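Local coordinates for mandelate racemase/muconate lactonizing enzyme (Jannaschia sp., PDB 4J3Z), which probably abstracts the alpha proton of a carboxylate substrate to give a metal-stabilised enediolate, as other enolase-superfamily enzymes do, its own substrate being unsettled, at residues D5-F10 / L25-T30; A116-K121 / G325-N330; H179-S184 / G212-A217; A217-L222 / S247-H252; A305-H310 / P329-V334. One frame throughout, in Å; residues are numbered along the deposited sequence.

Interaction 1: D5-F10 / L25-T30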
# COMPACT_ATOMS: atom_id res chain seq x y z
N ASP D 5 -24.18 -4.99 44.81
CA ASP D 5 -25.51 -4.66 45.33
C ASP D 5 -25.92 -3.20 45.10
O ASP D 5 -26.80 -2.94 44.28
CB ASP D 5 -25.63 -5.04 46.81
CG ASP D 5 -27.08 -5.21 47.26
OD1 ASP D 5 -28.01 -4.90 46.49
OD2 ASP D 5 -27.29 -5.67 48.40
N THR D 6 -25.30 -2.27 45.83
CA THR D 6 -25.68 -0.86 45.78
C THR D 6 -24.58 0.06 45.26
O THR D 6 -23.39 -0.26 45.31
CB THR D 6 -26.14 -0.30 47.15
OG1 THR D 6 -24.99 -0.14 48.00
CG2 THR D 6 -27.20 -1.20 47.82
N LEU D 7 -25.01 1.23 44.78
CA LEU D 7 -24.12 2.23 44.26
C LEU D 7 -24.42 3.61 44.86
O LEU D 7 -25.56 4.05 44.89
CB LEU D 7 -24.22 2.28 42.74
CG LEU D 7 -23.49 3.40 41.99
CD1 LEU D 7 -21.99 3.31 42.20
CD2 LEU D 7 -23.83 3.34 40.51
N ASP D 8 -23.37 4.27 45.34
CA ASP D 8 -23.48 5.67 45.71
C ASP D 8 -22.54 6.44 44.82
O ASP D 8 -21.40 6.02 44.60
CB ASP D 8 -23.13 5.87 47.19
CG ASP D 8 -23.96 4.99 48.11
OD1 ASP D 8 -25.14 4.70 47.77
OD2 ASP D 8 -23.44 4.60 49.17
N ILE D 9 -23.04 7.54 44.27
CA ILE D 9 -22.26 8.39 43.37
C ILE D 9 -22.01 9.71 44.09
O ILE D 9 -22.93 10.27 44.70
CB ILE D 9 -23.00 8.65 42.02
CG1 ILE D 9 -23.37 7.33 41.33
CG2 ILE D 9 -22.16 9.53 41.10
CD1 ILE D 9 -24.10 7.49 40.02
N PHE D 10 -20.77 10.19 44.01
CA PHE D 10 -20.35 11.48 44.59
C PHE D 10 -19.90 12.45 43.49
O PHE D 10 -19.00 12.15 42.70
CB PHE D 10 -19.20 11.29 45.59
CG PHE D 10 -19.57 10.50 46.82
CD1 PHE D 10 -20.14 11.13 47.92
CD2 PHE D 10 -19.33 9.13 46.89
CE1 PHE D 10 -20.47 10.42 49.06
CE2 PHE D 10 -19.66 8.41 48.03
CZ PHE D 10 -20.23 9.06 49.11
N LEU D 25 -16.22 12.80 39.28
CA LEU D 25 -17.35 11.88 39.42
C LEU D 25 -16.90 10.55 40.00
O LEU D 25 -16.36 9.69 39.30
CB LEU D 25 -18.03 11.65 38.06
CG LEU D 25 -19.10 12.63 37.60
CD1 LEU D 25 -19.04 12.80 36.08
CD2 LEU D 25 -20.47 12.13 38.04
N LEU D 26 -17.16 10.38 41.30
CA LEU D 26 -16.71 9.18 42.00
C LEU D 26 -17.87 8.23 42.30
O LEU D 26 -18.96 8.68 42.66
CB LEU D 26 -16.00 9.55 43.30
CG LEU D 26 -14.93 10.64 43.32
CD1 LEU D 26 -14.22 10.63 44.67
CD2 LEU D 26 -13.92 10.48 42.18
N VAL D 27 -17.61 6.93 42.15
CA VAL D 27 -18.58 5.88 42.47
C VAL D 27 -18.05 4.98 43.60
O VAL D 27 -16.85 4.66 43.65
CB VAL D 27 -18.96 5.03 41.23
CG1 VAL D 27 -19.38 5.91 40.06
CG2 VAL D 27 -17.85 4.07 40.82
N ARG D 28 -18.93 4.59 44.52
CA ARG D 28 -18.58 3.62 45.56
C ARG D 28 -19.59 2.48 45.57
O ARG D 28 -20.73 2.66 46.01
CB ARG D 28 -18.52 4.30 46.93
CG ARG D 28 -18.09 3.38 48.06
CD ARG D 28 -18.73 3.84 49.36
NE ARG D 28 -17.80 4.59 50.18
CZ ARG D 28 -18.10 5.66 50.91
NH1 ARG D 28 -19.34 6.15 50.91
NH2 ARG D 28 -17.14 6.25 51.63
N VAL D 29 -19.18 1.32 45.05
CA VAL D 29 -20.02 0.13 44.98
C VAL D 29 -19.85 -0.74 46.22
O VAL D 29 -18.72 -1.04 46.61
CB VAL D 29 -19.69 -0.72 43.72
CG1 VAL D 29 -20.51 -2.01 43.69
CG2 VAL D 29 -19.93 0.09 42.45
N THR D 30 -20.97 -1.16 46.83
CA THR D 30 -20.98 -2.12 47.95
C THR D 30 -21.50 -3.49 47.50
O THR D 30 -22.45 -3.58 46.70
CB THR D 30 -21.85 -1.62 49.13
OG1 THR D 30 -21.35 -0.38 49.62
CG2 THR D 30 -21.87 -2.62 50.30
O HOH W 1 -22.15 1.51 48.01
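D5-F10 and L25-T30 pair in antiparallel register as the first beta hairpin of the N-terminal capping domain of the enolase fold. A classic beta bulge opens the ladder: D5 N and T6 N both donate to T30 O, at 2.9 Å from D5 N. Beyond it the bonds become regular, and F10 N to L26 O is short (2.7 Å) and almost straight (177°).

The side chains alternate. L7, I9, V27 and V29 share one face, on which L7 and I9 meet helix 48-62; branched aliphatic residues suit both strand and core. With CG anti to the backbone N (chi1 173°), L7 swings its CD1 across to V27 CB at 3.6 Å, while V29 CG2 touches the same methyl.

T6, D8, F10, L26, R28 and T30 occupy the other face, which is more polar towards the bulge. A long, flexible arginine serves here because R28 can run out past D8 to F10: its NH1 comes to the edge of the phenyl ring, 3.5 Å from CZ, with guanidinium and ring nearly perpendicular (89°). The same group makes a salt bridge from NH2 to D371. T6 and T30 stand side by side, and a water between their hydroxyls bonds to T30 OG1 at 2.6 Å, more distantly to T6 OG1, and donates to R28 O at 2.7 Å.

Interaction 2: A116-K121 / G325-N330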
# COMPACT_ATOMS: atom_id res chain seq x y z
N ALA D 116 -1.16 -6.72 41.61
CA ALA D 116 -0.84 -8.14 41.73
C ALA D 116 -1.86 -9.05 41.03
O ALA D 116 -1.76 -10.27 41.10
CB ALA D 116 -0.67 -8.51 43.19
N MET D 117 -2.84 -8.44 40.35
CA MET D 117 -3.85 -9.20 39.60
C MET D 117 -3.77 -8.88 38.10
O MET D 117 -4.58 -9.36 37.29
CB MET D 117 -5.24 -8.92 40.17
CG MET D 117 -5.39 -9.34 41.63
SD MET D 117 -7.01 -8.98 42.35
CE MET D 117 -7.02 -7.19 42.28
N LEU D 118 -2.77 -8.07 37.75
CA LEU D 118 -2.57 -7.61 36.38
C LEU D 118 -1.19 -7.97 35.85
O LEU D 118 -0.73 -7.42 34.85
CB LEU D 118 -2.76 -6.09 36.30
CG LEU D 118 -4.05 -5.40 36.78
CD1 LEU D 118 -3.79 -3.90 36.86
CD2 LEU D 118 -5.23 -5.69 35.86
N GLY D 119 -0.51 -8.89 36.53
CA GLY D 119 0.82 -9.32 36.08
C GLY D 119 1.92 -9.05 37.09
O GLY D 119 3.11 -9.26 36.81
N GLY D 120 1.51 -8.57 38.26
CA GLY D 120 2.42 -8.32 39.37
C GLY D 120 3.26 -7.06 39.24
O GLY D 120 2.99 -6.20 38.40
N LYS D 121 4.29 -7.00 40.09
CA LYS D 121 5.17 -5.85 40.25
C LYS D 121 6.31 -5.81 39.23
O LYS D 121 7.44 -6.17 39.53
CB LYS D 121 5.75 -5.88 41.67
CG LYS D 121 6.28 -4.56 42.21
CD LYS D 121 7.21 -4.79 43.39
CE LYS D 121 6.47 -5.03 44.69
NZ LYS D 121 7.41 -5.36 45.81
N GLY D 325 -0.05 1.01 35.96
CA GLY D 325 1.32 1.42 35.63
C GLY D 325 2.37 0.50 36.22
O GLY D 325 3.43 0.31 35.63
N VAL D 326 2.06 -0.07 37.38
CA VAL D 326 2.99 -0.97 38.05
C VAL D 326 3.23 -2.22 37.21
O VAL D 326 4.33 -2.77 37.18
CB VAL D 326 2.48 -1.38 39.45
CG1 VAL D 326 3.39 -2.42 40.07
CG2 VAL D 326 2.38 -0.16 40.35
N SER D 327 2.17 -2.63 36.51
CA SER D 327 2.07 -3.92 35.86
C SER D 327 2.57 -3.99 34.41
O SER D 327 2.73 -5.10 33.87
CB SER D 327 0.63 -4.40 35.93
OG SER D 327 -0.25 -3.40 35.44
N CYS D 328 2.81 -2.83 33.78
CA CYS D 328 3.15 -2.78 32.35
C CYS D 328 4.65 -2.56 32.10
O CYS D 328 5.22 -1.56 32.55
CB CYS D 328 2.36 -1.68 31.63
SG CYS D 328 0.55 -1.80 31.69
N PRO D 329 5.30 -3.51 31.38
CA PRO D 329 6.69 -3.38 30.94
C PRO D 329 6.93 -2.17 30.04
O PRO D 329 8.05 -1.64 30.00
CB PRO D 329 6.93 -4.67 30.15
CG PRO D 329 6.02 -5.66 30.81
CD PRO D 329 4.78 -4.88 31.17
N ASN D 330 5.88 -1.74 29.35
CA ASN D 330 5.96 -0.64 28.39
C ASN D 330 5.51 0.71 28.95
O ASN D 330 5.30 1.66 28.20
CB ASN D 330 5.15 -0.98 27.13
CG ASN D 330 3.67 -1.17 27.41
OD1 ASN D 330 3.29 -1.65 28.48
ND2 ASN D 330 2.83 -0.78 26.46
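S327 meets the loop 116-121 through peptide groups, the flat groups of this contact; neither an aromatic ring nor a side-chain amide joins in, and there are no stacked faces. The planar units offer their carbonyl oxygens. L118 O passes S327 CB at 3.5 Å, its C=O bond not aimed at that carbon, and G120 O approaches S327 CA, also at 3.5 Å, in a weak CA-H...O contact. A small serine lets both loop carbonyls come close, one at CB and the other at CA.

Its hydroxyl turns elsewhere. With chi1 at 52°, OG lies between the backbone N and the carbonyl carbon, where it hydrogen-bonds to L324 O one turn back in its own helix. The polar atom is thereby satisfied although apolar groups of L118 lie against it, CD1 being 3.8 Å from S327 OG. L118 O in turn accepts from K294 of helix 290-302.

The loop leads out of the capping domain into strand 125-131 of the barrel, and helix 315-327 belongs to the layer of helices around it, making this a seam between the two domains of an enolase-type fold. Glycine suits position 119 because a side chain there would run into the preceding carbonyl, and G120 also has a positive phi. Further along, V326 sends CG1, anti to its backbone N (chi1 175°), over the chain at K121, 3.9 Å from K121 CA. The aliphatic stem of K121 passes the same methyl obliquely, CG at 4.2 Å from V326 CG1, while K121 N bonds to N70 of a neighbouring subunit.

Interaction 3: H179-S184 / G212-A217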
# COMPACT_ATOMS: atom_id res chain seq x y z
N HIS D 179 -7.82 23.95 13.47
CA HIS D 179 -7.54 25.22 12.78
C HIS D 179 -6.03 25.37 12.59
O HIS D 179 -5.25 24.63 13.18
CB HIS D 179 -8.12 26.41 13.55
CG HIS D 179 -7.61 26.55 14.95
ND1 HIS D 179 -8.35 26.17 16.05
CD2 HIS D 179 -6.43 27.03 15.43
CE1 HIS D 179 -7.65 26.40 17.15
NE2 HIS D 179 -6.48 26.92 16.80
N MET D 180 -5.63 26.33 11.76
CA MET D 180 -4.23 26.64 11.50
C MET D 180 -3.66 27.42 12.70
O MET D 180 -4.24 28.42 13.10
CB MET D 180 -4.14 27.48 10.22
CG MET D 180 -2.76 27.59 9.59
SD MET D 180 -2.04 26.01 9.11
CE MET D 180 -2.93 25.67 7.59
N PRO D 181 -2.54 26.94 13.28
CA PRO D 181 -1.92 27.66 14.39
C PRO D 181 -1.41 29.04 13.98
O PRO D 181 -0.84 29.19 12.89
CB PRO D 181 -0.74 26.76 14.80
CG PRO D 181 -0.50 25.86 13.64
CD PRO D 181 -1.85 25.67 13.00
N ALA D 182 -1.63 30.03 14.83
CA ALA D 182 -1.16 31.39 14.59
C ALA D 182 0.36 31.45 14.67
O ALA D 182 0.98 30.67 15.41
CB ALA D 182 -1.77 32.35 15.61
N LEU D 183 0.96 32.37 13.93
CA LEU D 183 2.39 32.61 14.06
C LEU D 183 2.81 32.91 15.51
O LEU D 183 3.90 32.53 15.93
CB LEU D 183 2.86 33.71 13.11
CG LEU D 183 3.12 33.29 11.66
CD1 LEU D 183 3.38 34.50 10.80
CD2 LEU D 183 4.27 32.30 11.55
N SER D 184 1.93 33.56 16.27
CA SER D 184 2.21 33.91 17.67
C SER D 184 2.15 32.70 18.59
O SER D 184 2.85 32.67 19.61
CB SER D 184 1.23 34.99 18.15
OG SER D 184 -0.08 34.45 18.23
N GLY D 212 -5.59 19.24 20.85
CA GLY D 212 -6.30 18.91 19.62
C GLY D 212 -6.85 20.11 18.88
O GLY D 212 -7.83 20.00 18.14
N GLN D 213 -6.21 21.27 19.08
CA GLN D 213 -6.66 22.53 18.49
C GLN D 213 -6.47 22.58 16.98
O GLN D 213 -7.20 23.29 16.28
CB GLN D 213 -5.89 23.73 19.09
CG GLN D 213 -5.65 23.71 20.59
CD GLN D 213 -4.32 23.08 20.98
OE1 GLN D 213 -4.07 21.90 20.70
NE2 GLN D 213 -3.45 23.86 21.64
N PHE D 214 -5.50 21.82 16.47
CA PHE D 214 -4.97 22.10 15.14
C PHE D 214 -5.21 21.05 14.07
O PHE D 214 -5.24 19.86 14.35
CB PHE D 214 -3.47 22.40 15.21
CG PHE D 214 -3.12 23.49 16.19
CD1 PHE D 214 -3.70 24.75 16.09
CD2 PHE D 214 -2.20 23.25 17.19
CE1 PHE D 214 -3.36 25.75 16.99
CE2 PHE D 214 -1.87 24.24 18.10
CZ PHE D 214 -2.45 25.50 18.00
N ALA D 215 -5.38 21.52 12.84
CA ALA D 215 -5.51 20.68 11.67
C ALA D 215 -4.16 20.04 11.35
O ALA D 215 -3.13 20.68 11.53
CB ALA D 215 -5.97 21.55 10.50
N PRO D 216 -4.15 18.79 10.86
CA PRO D 216 -2.90 18.04 10.68
C PRO D 216 -1.74 18.84 10.07
O PRO D 216 -0.63 18.77 10.58
CB PRO D 216 -3.30 16.86 9.78
CG PRO D 216 -4.71 17.14 9.35
CD PRO D 216 -5.30 17.96 10.45
N ALA D 217 -2.01 19.59 9.00
CA ALA D 217 -1.04 20.47 8.34
C ALA D 217 -0.46 21.53 9.27
O ALA D 217 0.73 21.89 9.17
CB ALA D 217 -1.69 21.16 7.14
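H179, P181 and F214 form the tight part of a meeting between two loops of the enolase-type barrel, each leading from a barrel strand into the helix that follows, 183-200 and 216-226. The F214 ring is sandwiched. P181 CB makes a CH-pi contact with one face, 3.8 Å from the centroid, and Q213 CB of the neighbouring residue lies over the centre of the opposite face. A proline suits this place, since its rigid ring presents C-H groups to an aromatic face.

The imidazole of H179 comes in obliquely, its plane at 87° to the phenyl plane and NE2 3.3 Å from F214 CE1. Its chi1 of 58° sets CG between the backbone N and carbonyl carbon and folds the ring back over Q213, whose carbonyl oxygen lies over one imidazole face. That same Q213 O takes a lone-pair hydrogen bond from H179 N at 3.0 Å. Replacing H179 with an alanine would probably open a gap beside F214 and leave Q213 CB without its imidazole neighbour, so that the phenyl ring, though still held on both faces, loses its support on that side.

Away from this knot the packing thins. M180 touches the other loop little and turns to L232 of a neighbouring subunit, while from A182 onward the two chains diverge until S184 is exposed. A215 ends the contact with its backbone rather than its small side chain: A215 N donates to H179 O at 3.1 Å from well above the carbonyl plane, 46° out of it, and F214 CD1 lies 3.3 Å from the same H179 O.

Interaction 4: A217-L222 / S247-H252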
# COMPACT_ATOMS: atom_id res chain seq x y z
N ALA D 217 -2.01 19.59 9.00
CA ALA D 217 -1.04 20.47 8.34
C ALA D 217 -0.46 21.53 9.27
O ALA D 217 0.73 21.89 9.17
CB ALA D 217 -1.69 21.16 7.14
N GLY D 218 -1.31 22.05 10.15
CA GLY D 218 -0.91 23.04 11.13
C GLY D 218 0.05 22.44 12.13
O GLY D 218 1.15 22.98 12.36
N ALA D 219 -0.36 21.30 12.69
CA ALA D 219 0.43 20.56 13.67
C ALA D 219 1.89 20.35 13.23
O ALA D 219 2.81 20.43 14.06
CB ALA D 219 -0.23 19.22 13.95
N ILE D 220 2.09 20.11 11.94
CA ILE D 220 3.41 19.90 11.37
C ILE D 220 4.29 21.16 11.37
O ILE D 220 5.46 21.10 11.72
CB ILE D 220 3.30 19.31 9.96
CG1 ILE D 220 2.53 17.98 10.02
CG2 ILE D 220 4.69 19.18 9.33
CD1 ILE D 220 1.90 17.55 8.70
N ARG D 221 3.72 22.29 10.97
CA ARG D 221 4.38 23.59 11.13
C ARG D 221 4.84 23.81 12.57
O ARG D 221 5.93 24.30 12.80
CB ARG D 221 3.46 24.73 10.73
CG ARG D 221 3.24 24.88 9.23
CD ARG D 221 2.18 25.94 8.96
NE ARG D 221 2.63 27.28 9.33
CZ ARG D 221 1.83 28.29 9.63
NH1 ARG D 221 0.51 28.12 9.63
NH2 ARG D 221 2.34 29.48 9.94
N LEU D 222 4.00 23.43 13.54
CA LEU D 222 4.30 23.65 14.96
C LEU D 222 5.41 22.71 15.41
O LEU D 222 6.37 23.13 16.08
CB LEU D 222 3.04 23.46 15.81
CG LEU D 222 3.07 23.75 17.31
CD1 LEU D 222 3.61 25.13 17.61
CD2 LEU D 222 1.66 23.59 17.87
N SER D 247 -1.09 9.77 10.95
CA SER D 247 -0.12 9.25 9.99
C SER D 247 0.76 10.32 9.31
O SER D 247 1.97 10.20 9.33
CB SER D 247 -0.84 8.40 8.93
OG SER D 247 0.07 7.65 8.14
N GLU D 248 0.14 11.34 8.72
CA GLU D 248 0.86 12.42 8.02
C GLU D 248 1.71 13.29 8.97
O GLU D 248 2.76 13.80 8.57
CB GLU D 248 -0.11 13.30 7.21
CG GLU D 248 -1.16 14.03 8.04
CD GLU D 248 -2.41 14.40 7.25
OE1 GLU D 248 -3.44 13.70 7.40
OE2 GLU D 248 -2.37 15.39 6.48
N VAL D 249 1.23 13.45 10.20
CA VAL D 249 1.90 14.24 11.22
C VAL D 249 3.12 13.47 11.75
O VAL D 249 4.22 14.03 11.85
CB VAL D 249 0.92 14.55 12.38
CG1 VAL D 249 1.66 15.03 13.62
CG2 VAL D 249 -0.13 15.56 11.94
N ALA D 250 2.90 12.19 12.07
CA ALA D 250 3.96 11.32 12.54
C ALA D 250 5.06 11.16 11.50
O ALA D 250 6.23 11.04 11.85
CB ALA D 250 3.41 9.95 12.93
N ALA D 251 4.68 11.18 10.23
CA ALA D 251 5.65 11.01 9.15
C ALA D 251 6.55 12.26 9.00
O ALA D 251 7.76 12.12 8.77
CB ALA D 251 4.96 10.66 7.84
N HIS D 252 5.97 13.46 9.11
CA HIS D 252 6.67 14.74 8.95
C HIS D 252 7.44 15.23 10.18
O HIS D 252 8.13 16.24 10.11
CB HIS D 252 5.65 15.81 8.59
CG HIS D 252 5.32 15.87 7.14
ND1 HIS D 252 4.42 15.01 6.54
CD2 HIS D 252 5.75 16.70 6.17
CE1 HIS D 252 4.32 15.31 5.26
NE2 HIS D 252 5.12 16.33 5.01
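I220 carries the apolar contact between helix 217-222 and helix 247-252, and its two branches spread over V249, E248 O and H252. CG2, anti to the backbone N while CG1 is anti to the carbonyl carbon (chi1 -59°), rests on H252 CB at 3.6 Å. CG1 faces the backbone of V249, 4.0 Å from V249 CA, and CD1 reaches E248 O at 3.8 Å. A branched isoleucine suits this groove because it fills both directions. Beside it, A219 is small enough to let V249 approach, with A219 CB and V249 CG2 4.2 Å apart.

The hydrogen bonding is internal to the second helix. In the conformer described, H252 ND1 donates to E248 O at 2.9 Å. E248 O thus takes two donors, counting H252 N, and the one from ND1 fixes the turn of the imidazole against I220.

In the same conformer H252 NE2 bonds to A250 O of a neighbouring subunit, and E248 forms a salt bridge with R278 of that subunit.

The helices are successive members of the outer layer of the alpha/beta barrel, running nearly parallel: their axes approach to 9.2 Å at an angle of 19°. Strand 233-235 lies between them in the chain, and its Y234 bonds by its hydroxyl to A219 O. V249 turns further inward to I257 of strand 257-259, while the I220-H252 side packs against S254 of the neighbouring subunit.

Interaction 5: A305-H310 / P329-V334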
# COMPACT_ATOMS: atom_id res chain seq x y z
N ALA D 305 5.01 0.46 20.95
CA ALA D 305 4.55 1.69 21.58
C ALA D 305 4.59 1.61 23.11
O ALA D 305 4.82 0.53 23.66
CB ALA D 305 3.14 2.04 21.10
N GLN D 306 4.34 2.74 23.77
CA GLN D 306 4.39 2.85 25.23
C GLN D 306 3.09 3.41 25.82
O GLN D 306 2.30 4.04 25.11
CB GLN D 306 5.57 3.74 25.66
CG GLN D 306 6.94 3.14 25.41
CD GLN D 306 8.08 4.07 25.81
OE1 GLN D 306 8.18 5.19 25.32
NE2 GLN D 306 8.94 3.60 26.70
N LEU D 307 2.89 3.20 27.12
CA LEU D 307 1.69 3.67 27.83
C LEU D 307 1.96 4.81 28.81
O LEU D 307 2.90 4.75 29.61
CB LEU D 307 1.04 2.52 28.59
CG LEU D 307 -0.28 2.86 29.27
CD1 LEU D 307 -1.45 2.46 28.37
CD2 LEU D 307 -0.37 2.19 30.63
N ALA D 308 1.11 5.84 28.75
CA ALA D 308 1.24 7.01 29.62
C ALA D 308 -0.11 7.43 30.20
O ALA D 308 -0.70 8.42 29.73
CB ALA D 308 1.88 8.16 28.84
N PRO D 309 -0.59 6.71 31.23
CA PRO D 309 -1.96 6.95 31.70
C PRO D 309 -2.22 8.42 32.00
O PRO D 309 -1.48 9.04 32.78
CB PRO D 309 -2.07 6.09 32.96
CG PRO D 309 -0.97 5.11 32.89
CD PRO D 309 0.12 5.73 32.07
N HIS D 310 -3.26 8.95 31.36
CA HIS D 310 -3.72 10.32 31.50
C HIS D 310 -4.30 10.60 32.89
O HIS D 310 -4.83 9.69 33.53
CB HIS D 310 -4.79 10.57 30.44
CG HIS D 310 -5.47 11.90 30.54
ND1 HIS D 310 -6.64 12.07 31.24
CD2 HIS D 310 -5.16 13.10 30.02
CE1 HIS D 310 -7.02 13.33 31.15
NE2 HIS D 310 -6.14 13.98 30.41
N PRO D 329 5.30 -3.51 31.38
CA PRO D 329 6.69 -3.38 30.94
C PRO D 329 6.93 -2.17 30.04
O PRO D 329 8.05 -1.64 30.00
CB PRO D 329 6.93 -4.67 30.15
CG PRO D 329 6.02 -5.66 30.81
CD PRO D 329 4.78 -4.88 31.17
N ASN D 330 5.88 -1.74 29.35
CA ASN D 330 5.96 -0.64 28.39
C ASN D 330 5.51 0.71 28.95
O ASN D 330 5.30 1.66 28.20
CB ASN D 330 5.15 -0.98 27.13
CG ASN D 330 3.67 -1.17 27.41
OD1 ASN D 330 3.29 -1.65 28.48
ND2 ASN D 330 2.83 -0.78 26.46
N LEU D 331 5.37 0.80 30.27
CA LEU D 331 5.01 2.07 30.90
C LEU D 331 6.10 3.12 30.73
O LEU D 331 7.26 2.87 31.06
CB LEU D 331 4.72 1.88 32.39
CG LEU D 331 4.20 3.17 33.05
CD1 LEU D 331 2.68 3.25 32.92
CD2 LEU D 331 4.63 3.23 34.49
N LEU D 332 5.73 4.29 30.21
CA LEU D 332 6.65 5.42 30.18
C LEU D 332 6.52 6.29 31.45
O LEU D 332 7.49 6.46 32.18
CB LEU D 332 6.47 6.24 28.91
CG LEU D 332 7.32 7.50 28.76
CD1 LEU D 332 8.80 7.20 28.63
CD2 LEU D 332 6.81 8.30 27.58
N MET D 333 5.32 6.82 31.70
CA MET D 333 5.06 7.63 32.90
C MET D 333 3.59 7.89 33.16
O MET D 333 2.80 8.00 32.22
CB MET D 333 5.81 8.98 32.84
CG MET D 333 5.50 9.83 31.61
SD MET D 333 6.58 11.25 31.41
CE MET D 333 7.93 10.54 30.47
N VAL D 334 3.23 7.99 34.44
CA VAL D 334 1.91 8.47 34.86
C VAL D 334 1.89 10.00 34.94
O VAL D 334 2.82 10.61 35.44
CB VAL D 334 1.50 7.91 36.24
CG1 VAL D 334 1.18 6.42 36.17
CG2 VAL D 334 2.58 8.18 37.29
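L307, P309 and L331 make the apolar centre where strand 306-307 runs beside the segment leading into strand 334-336, the two ends of a beta-alpha-beta unit of the barrel with helix 315-327 between. L331 CD1 is the shared methyl: it sits 3.7 Å from P309 CD, the side chains crossing at about a right angle, and 4.0 Å from L307 CD2. A leucine suits here: its long chain, CG anti to the backbone N (chi1 -174°), brings the methyl to both partners. Farther along, P309 CG meets V334 CG1.

Around it the backbones bridge in parallel fashion, L307 N donating to N330 O at 3.1 Å and L332 N to L307 O at 2.9 Å, so that L307 bonds on both sides of L331. A308 CA adds a weak C-H...O contact to M333 O.

At the edge, Q306 lays its extended chain by L332, OE1 3.9 Å from L332 CD1, and both pack on M180 of a neighbouring subunit. With an alanine in place of Q306, a gap would probably open beside L332 and M180 would lose one of its neighbours. N330 turns its amide towards A305, ND2 3.7 Å from A305 O, and bonds weakly to A297 O.

In the fold
Interaction 1 stands apart in the capping domain, partly buried, and relies on a ladder of backbone bonds with one apolar and one more polar face. The other four are buried. Interactions 2 and 5 share P329 and N330 and touch, G325 O lying 3.4 Å from L331 CD2: interaction 2 is a seam of carbonyls and small groups, interaction 5 a bridged barrel pair. Interactions 3 and 4 share A217 and helix 216-226, and both meet the same neighbouring subunit; interaction 3 mixes aromatic packing with backbone bonds, whereas interaction 4 centres on one isoleucine with a histidine beside it. Interactions 1 and 4, capping domain and barrel helices, lie on opposite sides of the chain's centre.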